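Local atomic coordinates of erythrocyte membrane protein 1 (PDB entry 6S8T), a protein that probably binds a host cell-surface receptor, ICAM-1, through the DBLbeta domain seen here, one piece of a much longer Plasmodium falciparum surface protein. Residues K350-K353 with W354-Q357; R89-I92 with G93-W96; V299-A302 with E303-K307. One frame throughout, in Å; residues are numbered along the deposited sequence.

Contact 1: residues K350-K353 with W354-Q357; sequences KIKK and WEKQ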
ATOM      1  N   LYS A 350       6.226 -13.760 -19.061  1.00 46.21           N
ATOM      2  CA  LYS A 350       5.567 -13.038 -17.976  1.00 45.85           C
ATOM      3  C   LYS A 350       6.353 -13.142 -16.677  1.00 46.20           C
ATOM      4  O   LYS A 350       6.515 -12.146 -15.962  1.00 44.19           O
ATOM      5  CB  LYS A 350       4.146 -13.563 -17.774  1.00 48.05           C
ATOM      6  CG  LYS A 350       3.092 -12.875 -18.616  1.00 54.47           C
ATOM      7  CD  LYS A 350       1.712 -13.068 -18.007  1.00 58.21           C
ATOM      8  CE  LYS A 350       0.646 -12.336 -18.799  1.00 60.22           C
ATOM      9  NZ  LYS A 350       0.469 -12.924 -20.155  1.00 65.80           N
ATOM     10  N   ILE A 351       6.837 -14.340 -16.344  1.00 46.19           N
ATOM     11  CA  ILE A 351       7.569 -14.508 -15.094  1.00 45.77           C
ATOM     12  C   ILE A 351       8.877 -13.729 -15.125  1.00 43.22           C
ATOM     13  O   ILE A 351       9.310 -13.191 -14.099  1.00 36.81           O
ATOM     14  CB  ILE A 351       7.801 -16.003 -14.808  1.00 44.96           C
ATOM     15  CG1 ILE A 351       6.463 -16.732 -14.713  1.00 47.85           C
ATOM     16  CG2 ILE A 351       8.575 -16.191 -13.518  1.00 43.92           C
ATOM     17  CD1 ILE A 351       5.538 -16.168 -13.665  1.00 48.71           C
ATOM     18  N   LYS A 352       9.510 -13.626 -16.297  1.00 46.79           N
ATOM     19  CA  LYS A 352      10.798 -12.945 -16.379  1.00 49.07           C
ATOM     20  C   LYS A 352      10.660 -11.447 -16.134  1.00 43.75           C
ATOM     21  O   LYS A 352      11.474 -10.856 -15.414  1.00 41.53           O
ATOM     22  CB  LYS A 352      11.448 -13.202 -17.737  1.00 57.78           C
ATOM     23  CG  LYS A 352      12.880 -12.704 -17.822  1.00 65.47           C
ATOM     24  CD  LYS A 352      13.770 -13.443 -16.833  1.00 69.21           C
ATOM     25  CE  LYS A 352      15.072 -12.696 -16.584  1.00 71.44           C
ATOM     26  NZ  LYS A 352      14.839 -11.418 -15.856  1.00 71.05           N
ATOM     27  N   LYS A 353       9.643 -10.810 -16.720  1.00 44.95           N
ATOM     28  CA  LYS A 353       9.509  -9.367 -16.552  1.00 46.71           C
ATOM     29  C   LYS A 353       9.124  -9.000 -15.124  1.00 42.49           C
ATOM     30  O   LYS A 353       9.554  -7.956 -14.619  1.00 42.20           O
ATOM     31  CB  LYS A 353       8.501  -8.807 -17.557  1.00 53.61           C
ATOM     32  CG  LYS A 353       7.140  -9.461 -17.524  1.00 61.31           C
ATOM     33  CD  LYS A 353       6.447  -9.359 -18.876  1.00 68.84           C
ATOM     34  CE  LYS A 353       6.409  -7.928 -19.381  1.00 72.38           C
ATOM     35  NZ  LYS A 353       5.686  -7.826 -20.678  1.00 76.23           N
ATOM     36  N   TRP A 354       8.333  -9.843 -14.454  1.00 38.29           N
ATOM     37  CA  TRP A 354       8.071  -9.622 -13.036  1.00 37.10           C
ATOM     38  C   TRP A 354       9.333  -9.841 -12.208  1.00 36.75           C
ATOM     39  O   TRP A 354       9.575  -9.118 -11.234  1.00 34.75           O
ATOM     40  CB  TRP A 354       6.945 -10.539 -12.556  1.00 38.64           C
ATOM     41  CG  TRP A 354       5.568 -10.068 -12.945  1.00 38.54           C
ATOM     42  CD1 TRP A 354       4.978 -10.182 -14.169  1.00 39.13           C
ATOM     43  CD2 TRP A 354       4.611  -9.417 -12.098  1.00 36.20           C
ATOM     44  NE1 TRP A 354       3.715  -9.640 -14.140  1.00 38.58           N
ATOM     45  CE2 TRP A 354       3.465  -9.164 -12.881  1.00 36.94           C
ATOM     46  CE3 TRP A 354       4.611  -9.024 -10.757  1.00 35.23           C
ATOM     47  CZ2 TRP A 354       2.332  -8.534 -12.366  1.00 37.15           C
ATOM     48  CZ3 TRP A 354       3.487  -8.399 -10.248  1.00 36.69           C
ATOM     49  CH2 TRP A 354       2.361  -8.158 -11.052  1.00 37.68           C
ATOM     50  N   GLU A 355      10.155 -10.821 -12.589  1.00 40.06           N
ATOM     51  CA  GLU A 355      11.385 -11.089 -11.850  1.00 39.57           C
ATOM     52  C   GLU A 355      12.331  -9.896 -11.875  1.00 39.37           C
ATOM     53  O   GLU A 355      13.052  -9.658 -10.899  1.00 37.94           O
ATOM     54  CB  GLU A 355      12.084 -12.326 -12.415  1.00 43.41           C
ATOM     55  CG  GLU A 355      13.317 -12.745 -11.631  1.00 52.34           C
ATOM     56  CD  GLU A 355      14.073 -13.884 -12.289  1.00 64.52           C
ATOM     57  OE1 GLU A 355      13.850 -14.131 -13.495  1.00 69.73           O
ATOM     58  OE2 GLU A 355      14.890 -14.534 -11.599  1.00 67.86           O
ATOM     59  N   LYS A 356      12.348  -9.133 -12.971  1.00 39.36           N
ATOM     60  CA  LYS A 356      13.228  -7.970 -13.032  1.00 41.30           C
ATOM     61  C   LYS A 356      12.838  -6.929 -11.989  1.00 37.77           C
ATOM     62  O   LYS A 356      13.705  -6.269 -11.407  1.00 38.76           O
ATOM     63  CB  LYS A 356      13.214  -7.362 -14.435  1.00 46.85           C
ATOM     64  CG  LYS A 356      13.942  -8.195 -15.477  1.00 53.61           C
ATOM     65  CD  LYS A 356      14.119  -7.422 -16.774  1.00 59.96           C
ATOM     66  CE  LYS A 356      14.979  -8.191 -17.762  1.00 65.49           C
ATOM     67  NZ  LYS A 356      15.212  -7.415 -19.013  1.00 70.18           N
ATOM     68  N   GLN A 357      11.538  -6.775 -11.735  1.00 33.84           N
ATOM     69  CA  GLN A 357      11.096  -5.842 -10.703  1.00 32.85           C
ATOM     70  C   GLN A 357      11.521  -6.314  -9.317  1.00 33.87           C
ATOM     71  O   GLN A 357      11.963  -5.507  -8.488  1.00 35.49           O
ATOM     72  CB  GLN A 357       9.577  -5.655 -10.778  1.00 31.58           C
ATOM     73  CG  GLN A 357       9.076  -5.162 -12.142  1.00 32.16           C
ATOM     74  CD  GLN A 357       7.603  -4.761 -12.142  1.00 33.30           C
ATOM     75  OE1 GLN A 357       6.806  -5.258 -11.344  1.00 30.56           O
ATOM     76  NE2 GLN A 357       7.240  -3.852 -13.040  1.00 32.01           N
TER
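Glu-355 N donates to Ile-351 O at 2.9 Å, and on either side of that bond along the chain Trp-354 N reaches Lys-350 O (3.3 Å) and Lys-356 N reaches Lys-352 O (3.1 Å). Among the side chains the charged pair is loose: Lys-352 NZ stands 3.7 Å from Glu-355 OE1, a long salt bridge. The lysine gets there by folding back, with bends at chi2 (63°) and chi4 (68°), which lay CD 3.4 Å from the same OE1. Its NZ also sits 3.4 Å from Lys-356 CG, where the two chains cross at a slant. All this belongs to one continuous helix, 335-372, in a part predicted to form a coiled coil, and the i to i+4 bonds are its ordinary backbone ladder. Trp-354 leaves the helix toward helix 293-319, where it packs on Phe-305 and Met-308. Lys-350 O lies at the edge of the indole, near its plane, 3.1 Å from Trp-354 CD1. Lys-353 CG comes obliquely to CD1, while the lysine's NZ is taken up in a salt bridge with Glu-95; Gln-357 NE2 is hydrogen-bonded to Trp-96 O and its OE1 to Trp-301 NE1.

Contact 2: residues R89-I92 with G93-W96; sequences RFKI and GTEW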
ATOM      1  N   ARG A  89      -7.583  -1.574 -12.209  1.00 46.06           N
ATOM      2  CA  ARG A  89      -7.162  -1.382 -10.822  1.00 43.63           C
ATOM      3  C   ARG A  89      -6.983  -2.705 -10.086  1.00 42.82           C
ATOM      4  O   ARG A  89      -6.025  -2.871  -9.322  1.00 40.73           O
ATOM      5  CB  ARG A  89      -8.163  -0.495 -10.082  1.00 44.11           C
ATOM      6  CG  ARG A  89      -7.703  -0.100  -8.684  1.00 45.42           C
ATOM      7  CD  ARG A  89      -8.662   0.869  -8.008  1.00 48.40           C
ATOM      8  NE  ARG A  89      -8.112   1.363  -6.749  1.00 47.80           N
ATOM      9  CZ  ARG A  89      -8.760   2.147  -5.891  1.00 47.98           C
ATOM     10  NH1 ARG A  89      -8.163   2.535  -4.770  1.00 39.60           N
ATOM     11  NH2 ARG A  89     -10.002   2.539  -6.143  1.00 43.16           N
ATOM     12  N   PHE A  90      -7.892  -3.656 -10.291  1.00 43.52           N
ATOM     13  CA  PHE A  90      -7.804  -4.934  -9.595  1.00 45.21           C
ATOM     14  C   PHE A  90      -7.860  -6.100 -10.573  1.00 45.29           C
ATOM     15  O   PHE A  90      -8.352  -7.180 -10.235  1.00 44.39           O
ATOM     16  CB  PHE A  90      -8.898  -5.056  -8.534  1.00 46.51           C
ATOM     17  CG  PHE A  90      -8.732  -4.099  -7.382  1.00 45.29           C
ATOM     18  CD1 PHE A  90      -7.734  -4.298  -6.438  1.00 45.93           C
ATOM     19  CD2 PHE A  90      -9.572  -3.004  -7.242  1.00 43.63           C
ATOM     20  CE1 PHE A  90      -7.574  -3.421  -5.378  1.00 43.85           C
ATOM     21  CE2 PHE A  90      -9.421  -2.126  -6.185  1.00 42.54           C
ATOM     22  CZ  PHE A  90      -8.419  -2.335  -5.251  1.00 43.30           C
ATOM     23  N   LYS A  91      -7.347  -5.902 -11.783  1.00 44.83           N
ATOM     24  CA  LYS A  91      -7.267  -6.966 -12.773  1.00 46.25           C
ATOM     25  C   LYS A  91      -5.968  -7.744 -12.588  1.00 46.87           C
ATOM     26  O   LYS A  91      -4.894  -7.151 -12.442  1.00 44.39           O
ATOM     27  CB  LYS A  91      -7.348  -6.395 -14.189  1.00 52.28           C
ATOM     28  CG  LYS A  91      -7.404  -7.457 -15.270  1.00 61.45           C
ATOM     29  CD  LYS A  91      -7.553  -6.839 -16.653  1.00 67.48           C
ATOM     30  CE  LYS A  91      -7.554  -7.910 -17.733  1.00 69.53           C
ATOM     31  NZ  LYS A  91      -7.665  -7.326 -19.093  1.00 72.77           N
ATOM     32  N   ILE A  92      -6.077  -9.073 -12.587  1.00 47.64           N
ATOM     33  CA  ILE A  92      -4.910  -9.936 -12.447  1.00 47.53           C
ATOM     34  C   ILE A  92      -4.015  -9.780 -13.671  1.00 47.56           C
ATOM     35  O   ILE A  92      -4.481  -9.859 -14.815  1.00 46.65           O
ATOM     36  CB  ILE A  92      -5.348 -11.397 -12.256  1.00 48.70           C
ATOM     37  CG1 ILE A  92      -5.995 -11.593 -10.882  1.00 47.51           C
ATOM     38  CG2 ILE A  92      -4.173 -12.346 -12.433  1.00 46.69           C
ATOM     39  CD1 ILE A  92      -6.500 -13.002 -10.644  1.00 44.77           C
ATOM     40  N   GLY A  93      -2.725  -9.552 -13.436  1.00 43.87           N
ATOM     41  CA  GLY A  93      -1.754  -9.430 -14.502  1.00 43.35           C
ATOM     42  C   GLY A  93      -1.368  -8.011 -14.868  1.00 46.44           C
ATOM     43  O   GLY A  93      -0.469  -7.832 -15.699  1.00 47.17           O
ATOM     44  N   THR A  94      -2.019  -7.002 -14.286  1.00 42.94           N
ATOM     45  CA  THR A  94      -1.663  -5.616 -14.567  1.00 44.94           C
ATOM     46  C   THR A  94      -0.240  -5.330 -14.102  1.00 42.87           C
ATOM     47  O   THR A  94       0.105  -5.561 -12.940  1.00 41.64           O
ATOM     48  CB  THR A  94      -2.643  -4.660 -13.880  1.00 44.91           C
ATOM     49  OG1 THR A  94      -3.960  -4.845 -14.420  1.00 44.99           O
ATOM     50  CG2 THR A  94      -2.215  -3.214 -14.088  1.00 43.19           C
ATOM     51  N   GLU A  95       0.586  -4.824 -15.016  1.00 44.44           N
ATOM     52  CA  GLU A  95       1.994  -4.593 -14.726  1.00 48.09           C
ATOM     53  C   GLU A  95       2.174  -3.301 -13.936  1.00 47.13           C
ATOM     54  O   GLU A  95       1.678  -2.242 -14.332  1.00 50.88           O
ATOM     55  CB  GLU A  95       2.798  -4.544 -16.025  1.00 53.59           C
ATOM     56  CG  GLU A  95       2.761  -5.847 -16.819  1.00 61.31           C
ATOM     57  CD  GLU A  95       3.293  -5.697 -18.237  1.00 71.14           C
ATOM     58  OE1 GLU A  95       3.517  -4.551 -18.679  1.00 74.84           O
ATOM     59  OE2 GLU A  95       3.482  -6.733 -18.912  1.00 74.26           O
ATOM     60  N   TRP A  96       2.880  -3.392 -12.814  1.00 43.64           N
ATOM     61  CA  TRP A  96       3.187  -2.205 -12.025  1.00 39.67           C
ATOM     62  C   TRP A  96       4.221  -1.355 -12.751  1.00 39.13           C
ATOM     63  O   TRP A  96       5.186  -1.875 -13.320  1.00 39.13           O
ATOM     64  CB  TRP A  96       3.711  -2.590 -10.637  1.00 37.59           C
ATOM     65  CG  TRP A  96       2.737  -3.361  -9.777  1.00 38.04           C
ATOM     66  CD1 TRP A  96       1.761  -4.224 -10.199  1.00 38.40           C
ATOM     67  CD2 TRP A  96       2.652  -3.331  -8.346  1.00 32.64           C
ATOM     68  NE1 TRP A  96       1.080  -4.732  -9.118  1.00 33.91           N
ATOM     69  CE2 TRP A  96       1.607  -4.200  -7.971  1.00 32.51           C
ATOM     70  CE3 TRP A  96       3.361  -2.656  -7.347  1.00 31.59           C
ATOM     71  CZ2 TRP A  96       1.250  -4.403  -6.641  1.00 34.53           C
ATOM     72  CZ3 TRP A  96       3.009  -2.864  -6.028  1.00 30.45           C
ATOM     73  CH2 TRP A  96       1.960  -3.728  -5.686  1.00 34.64           C
TER
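Lys-91 and Thr-94 face each other across the ends of a type II beta turn, Lys-91 to Thr-94, in the long loop ahead of strand 97-98 in this DBL domain. The threonine hydroxyl is swung inward, beside its own backbone N and anti to the carbonyl carbon (chi1 -64°), which sets OG1 3.2 Å from Lys-91 O and 3.7 Å from Lys-91 CB. The hydroxyl is hydrogen-bonded to Glu-88 O, a few residues before the turn. The turn's own bond, Thr-94 N to Lys-91 O, is weak at 3.4 Å though fairly straight (163° at the hydrogen). Lys-91 runs fully extended beyond CB, carrying its amine away from the turn while only the root of the chain meets the threonine. Ile-92 occupies the first corner, and its side chain turns to helix 293-319, where it touches Trp-304 and Gln-311. Gly-93 takes the second corner with a positive phi (100°), the backbone shape usual for glycine at the third position of a type II turn. The flanks are tied down separately: Arg-89 makes a salt bridge to Asp-152 on helix 137-163, and Trp-96 meets Trp-301 edge to face. At the first corner Ile-92 CG2, anti to its own backbone N, lies 3.3 Å from Gly-93 N.

Contact 3: residues V299-A302 with E303-K307; sequences VEWA and EWFCK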
ATOM      1  N   VAL A 299       4.890  -6.158   0.082  1.00 22.00           N
ATOM      2  CA  VAL A 299       3.986  -7.254   0.429  1.00 24.83           C
ATOM      3  C   VAL A 299       2.827  -7.324  -0.561  1.00 26.39           C
ATOM      4  O   VAL A 299       2.395  -8.410  -0.959  1.00 26.70           O
ATOM      5  CB  VAL A 299       3.481  -7.099   1.878  1.00 26.89           C
ATOM      6  CG1 VAL A 299       2.452  -8.179   2.210  1.00 27.74           C
ATOM      7  CG2 VAL A 299       4.641  -7.137   2.868  1.00 25.25           C
ATOM      8  N   GLU A 300       2.307  -6.164  -0.975  1.00 25.34           N
ATOM      9  CA  GLU A 300       1.233  -6.140  -1.967  1.00 28.91           C
ATOM     10  C   GLU A 300       1.736  -6.571  -3.340  1.00 31.97           C
ATOM     11  O   GLU A 300       0.986  -7.183  -4.108  1.00 35.12           O
ATOM     12  CB  GLU A 300       0.605  -4.741  -2.025  1.00 27.17           C
ATOM     13  CG  GLU A 300      -0.662  -4.611  -2.889  1.00 30.24           C
ATOM     14  CD  GLU A 300      -1.338  -3.248  -2.739  1.00 36.59           C
ATOM     15  OE1 GLU A 300      -0.789  -2.385  -2.023  1.00 27.16           O
ATOM     16  OE2 GLU A 300      -2.426  -3.036  -3.328  1.00 38.29           O
ATOM     17  N   TRP A 301       3.001  -6.274  -3.662  1.00 32.26           N
ATOM     18  CA  TRP A 301       3.588  -6.742  -4.915  1.00 27.37           C
ATOM     19  C   TRP A 301       3.662  -8.262  -4.952  1.00 27.39           C
ATOM     20  O   TRP A 301       3.414  -8.879  -5.994  1.00 31.37           O
ATOM     21  CB  TRP A 301       4.984  -6.134  -5.102  1.00 28.51           C
ATOM     22  CG  TRP A 301       5.666  -6.479  -6.418  1.00 29.01           C
ATOM     23  CD1 TRP A 301       5.757  -5.683  -7.525  1.00 27.47           C
ATOM     24  CD2 TRP A 301       6.362  -7.695  -6.744  1.00 29.31           C
ATOM     25  NE1 TRP A 301       6.454  -6.328  -8.520  1.00 26.46           N
ATOM     26  CE2 TRP A 301       6.836  -7.563  -8.068  1.00 32.72           C
ATOM     27  CE3 TRP A 301       6.625  -8.881  -6.050  1.00 30.62           C
ATOM     28  CZ2 TRP A 301       7.558  -8.573  -8.710  1.00 28.37           C
ATOM     29  CZ3 TRP A 301       7.337  -9.885  -6.690  1.00 30.03           C
ATOM     30  CH2 TRP A 301       7.797  -9.721  -8.007  1.00 29.67           C
ATOM     31  N   ALA A 302       4.014  -8.886  -3.826  1.00 28.60           N
ATOM     32  CA  ALA A 302       4.143 -10.339  -3.801  1.00 29.67           C
ATOM     33  C   ALA A 302       2.785 -11.020  -3.934  1.00 31.40           C
ATOM     34  O   ALA A 302       2.680 -12.082  -4.559  1.00 32.29           O
ATOM     35  CB  ALA A 302       4.845 -10.785  -2.519  1.00 29.24           C
ATOM     36  N   GLU A 303       1.737 -10.430  -3.354  1.00 31.56           N
ATOM     37  CA  GLU A 303       0.408 -11.030  -3.457  1.00 36.73           C
ATOM     38  C   GLU A 303      -0.087 -11.019  -4.899  1.00 34.61           C
ATOM     39  O   GLU A 303      -0.601 -12.029  -5.396  1.00 36.75           O
ATOM     40  CB  GLU A 303      -0.587 -10.307  -2.543  1.00 39.47           C
ATOM     41  CG  GLU A 303      -2.030 -10.790  -2.726  1.00 42.65           C
ATOM     42  CD  GLU A 303      -3.034 -10.101  -1.811  1.00 46.54           C
ATOM     43  OE1 GLU A 303      -2.677  -9.101  -1.155  1.00 45.55           O
ATOM     44  OE2 GLU A 303      -4.193 -10.564  -1.754  1.00 48.62           O
ATOM     45  N   TRP A 304       0.067  -9.887  -5.594  1.00 30.66           N
ATOM     46  CA  TRP A 304      -0.414  -9.792  -6.967  1.00 33.76           C
ATOM     47  C   TRP A 304       0.487 -10.514  -7.962  1.00 34.29           C
ATOM     48  O   TRP A 304       0.011 -10.894  -9.038  1.00 34.31           O
ATOM     49  CB  TRP A 304      -0.595  -8.324  -7.365  1.00 32.72           C
ATOM     50  CG  TRP A 304      -1.829  -7.745  -6.743  1.00 33.86           C
ATOM     51  CD1 TRP A 304      -1.908  -7.040  -5.575  1.00 30.75           C
ATOM     52  CD2 TRP A 304      -3.175  -7.870  -7.228  1.00 36.19           C
ATOM     53  NE1 TRP A 304      -3.216  -6.703  -5.313  1.00 34.48           N
ATOM     54  CE2 TRP A 304      -4.012  -7.198  -6.314  1.00 37.22           C
ATOM     55  CE3 TRP A 304      -3.749  -8.471  -8.353  1.00 38.07           C
ATOM     56  CZ2 TRP A 304      -5.391  -7.111  -6.489  1.00 37.82           C
ATOM     57  CZ3 TRP A 304      -5.121  -8.387  -8.526  1.00 37.16           C
ATOM     58  CH2 TRP A 304      -5.927  -7.712  -7.600  1.00 42.27           C
ATOM     59  N   PHE A 305       1.765 -10.723  -7.630  1.00 32.28           N
ATOM     60  CA  PHE A 305       2.592 -11.607  -8.445  1.00 31.90           C
ATOM     61  C   PHE A 305       2.102 -13.044  -8.359  1.00 35.64           C
ATOM     62  O   PHE A 305       2.103 -13.769  -9.362  1.00 38.09           O
ATOM     63  CB  PHE A 305       4.057 -11.541  -8.014  1.00 30.69           C
ATOM     64  CG  PHE A 305       4.875 -12.706  -8.508  1.00 32.30           C
ATOM     65  CD1 PHE A 305       5.334 -12.738  -9.815  1.00 32.14           C
ATOM     66  CD2 PHE A 305       5.160 -13.782  -7.675  1.00 33.68           C
ATOM     67  CE1 PHE A 305       6.075 -13.812 -10.283  1.00 32.89           C
ATOM     68  CE2 PHE A 305       5.899 -14.859  -8.139  1.00 35.27           C
ATOM     69  CZ  PHE A 305       6.358 -14.874  -9.444  1.00 35.09           C
ATOM     70  N   CYS A 306       1.698 -13.481  -7.161  1.00 34.32           N
ATOM     71  CA  CYS A 306       1.227 -14.852  -7.003  1.00 35.28           C
ATOM     72  C   CYS A 306      -0.113 -15.072  -7.695  1.00 37.49           C
ATOM     73  O   CYS A 306      -0.377 -16.175  -8.184  1.00 35.26           O
ATOM     74  CB  CYS A 306       1.140 -15.214  -5.518  1.00 39.01           C
ATOM     75  SG  CYS A 306       2.754 -15.591  -4.752  1.00 46.74           S
ATOM     76  N   LYS A 307      -0.969 -14.046  -7.749  1.00 33.77           N
ATOM     77  CA  LYS A 307      -2.220 -14.176  -8.493  1.00 42.85           C
ATOM     78  C   LYS A 307      -1.959 -14.325  -9.986  1.00 36.72           C
ATOM     79  O   LYS A 307      -2.599 -15.146 -10.653  1.00 44.43           O
ATOM     80  CB  LYS A 307      -3.125 -12.970  -8.232  1.00 35.98           C
ATOM     81  CG  LYS A 307      -3.715 -12.912  -6.837  1.00 44.86           C
ATOM     82  CD  LYS A 307      -4.618 -11.695  -6.675  1.00 48.10           C
ATOM     83  CE  LYS A 307      -5.436 -11.779  -5.397  1.00 53.83           C
ATOM     84  NZ  LYS A 307      -6.379 -12.939  -5.426  1.00 58.07           N
TER
HETATM   85  O   HOH W   1      -4.566  -5.515  -2.992  1.00 33.76           O
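Residues 299-307 are a buried part of helix 293-319 of this DBLbeta domain, two turns that send aromatic side chains out in different directions. Four backbone bonds of the i to i+4 kind join 299-302 to 303-306, the shortest being Phe-305 N to Trp-301 O at 3.0 Å. The Trp-301 and Phe-305 rings lie in nearly parallel planes (5° apart), but are slid so far that they barely overlap, with the six-membered ring of Trp-301 5.5 Å from the Phe-305 ring, centre to centre. Over the indole face rests Phe-305 CB, a CH-pi contact 4.2 Å from the centroid of that six-membered ring. Trp-301 has CG anti to its backbone N (chi1 -176°), and the two side chains cross at a slant. Trp-301 NE1 is satisfied by Gln-357 on helix 335-372. Glu-300 and Trp-304 run side by side: Glu-300 CG is 3.8 Å from Trp-304 CD1, and a water in the indole plane accepts from Trp-304 NE1 (2.9 Å) and donates to Glu-300 OE2 (3.3 Å). Arg-114 forms a salt bridge with that same carboxylate oxygen, while Glu-303 OE2 makes a salt bridge to Arg-180 and a hydrogen bond to Ser-177 OG. Lys-307 CD sits over one face of the Trp-304 ring, toward its rim. Near the end of this part Cys-306 is joined by a disulfide to Cys-430, and its SG lies 3.5 Å from Ala-302 O.

How the contacts relate
Going from the N terminus, contact 2 comes first, a tight turn in the loop before strand 97-98; contact 3 follows on helix 293-319 and contact 1 on the next helix, 335-372. Each is local, so the three lie in series and none nests in or crosses another. In space they adjoin, with centres 10 to 14 Å apart. Helix 293-319 packs against helix 335-372, Trp-354 CE3 approaching Phe-305 CB at 3.8 Å. The loop of contact 2 touches both helices: Trp-96 CH2 sits 3.4 Å from Trp-301 N, and Ile-92 CG2 reaches Lys-307 O, while Thr-94 O packs on Trp-354 CZ2. Polar ties from Glu-95 and Trp-96 to helix 335-372 add to this packing.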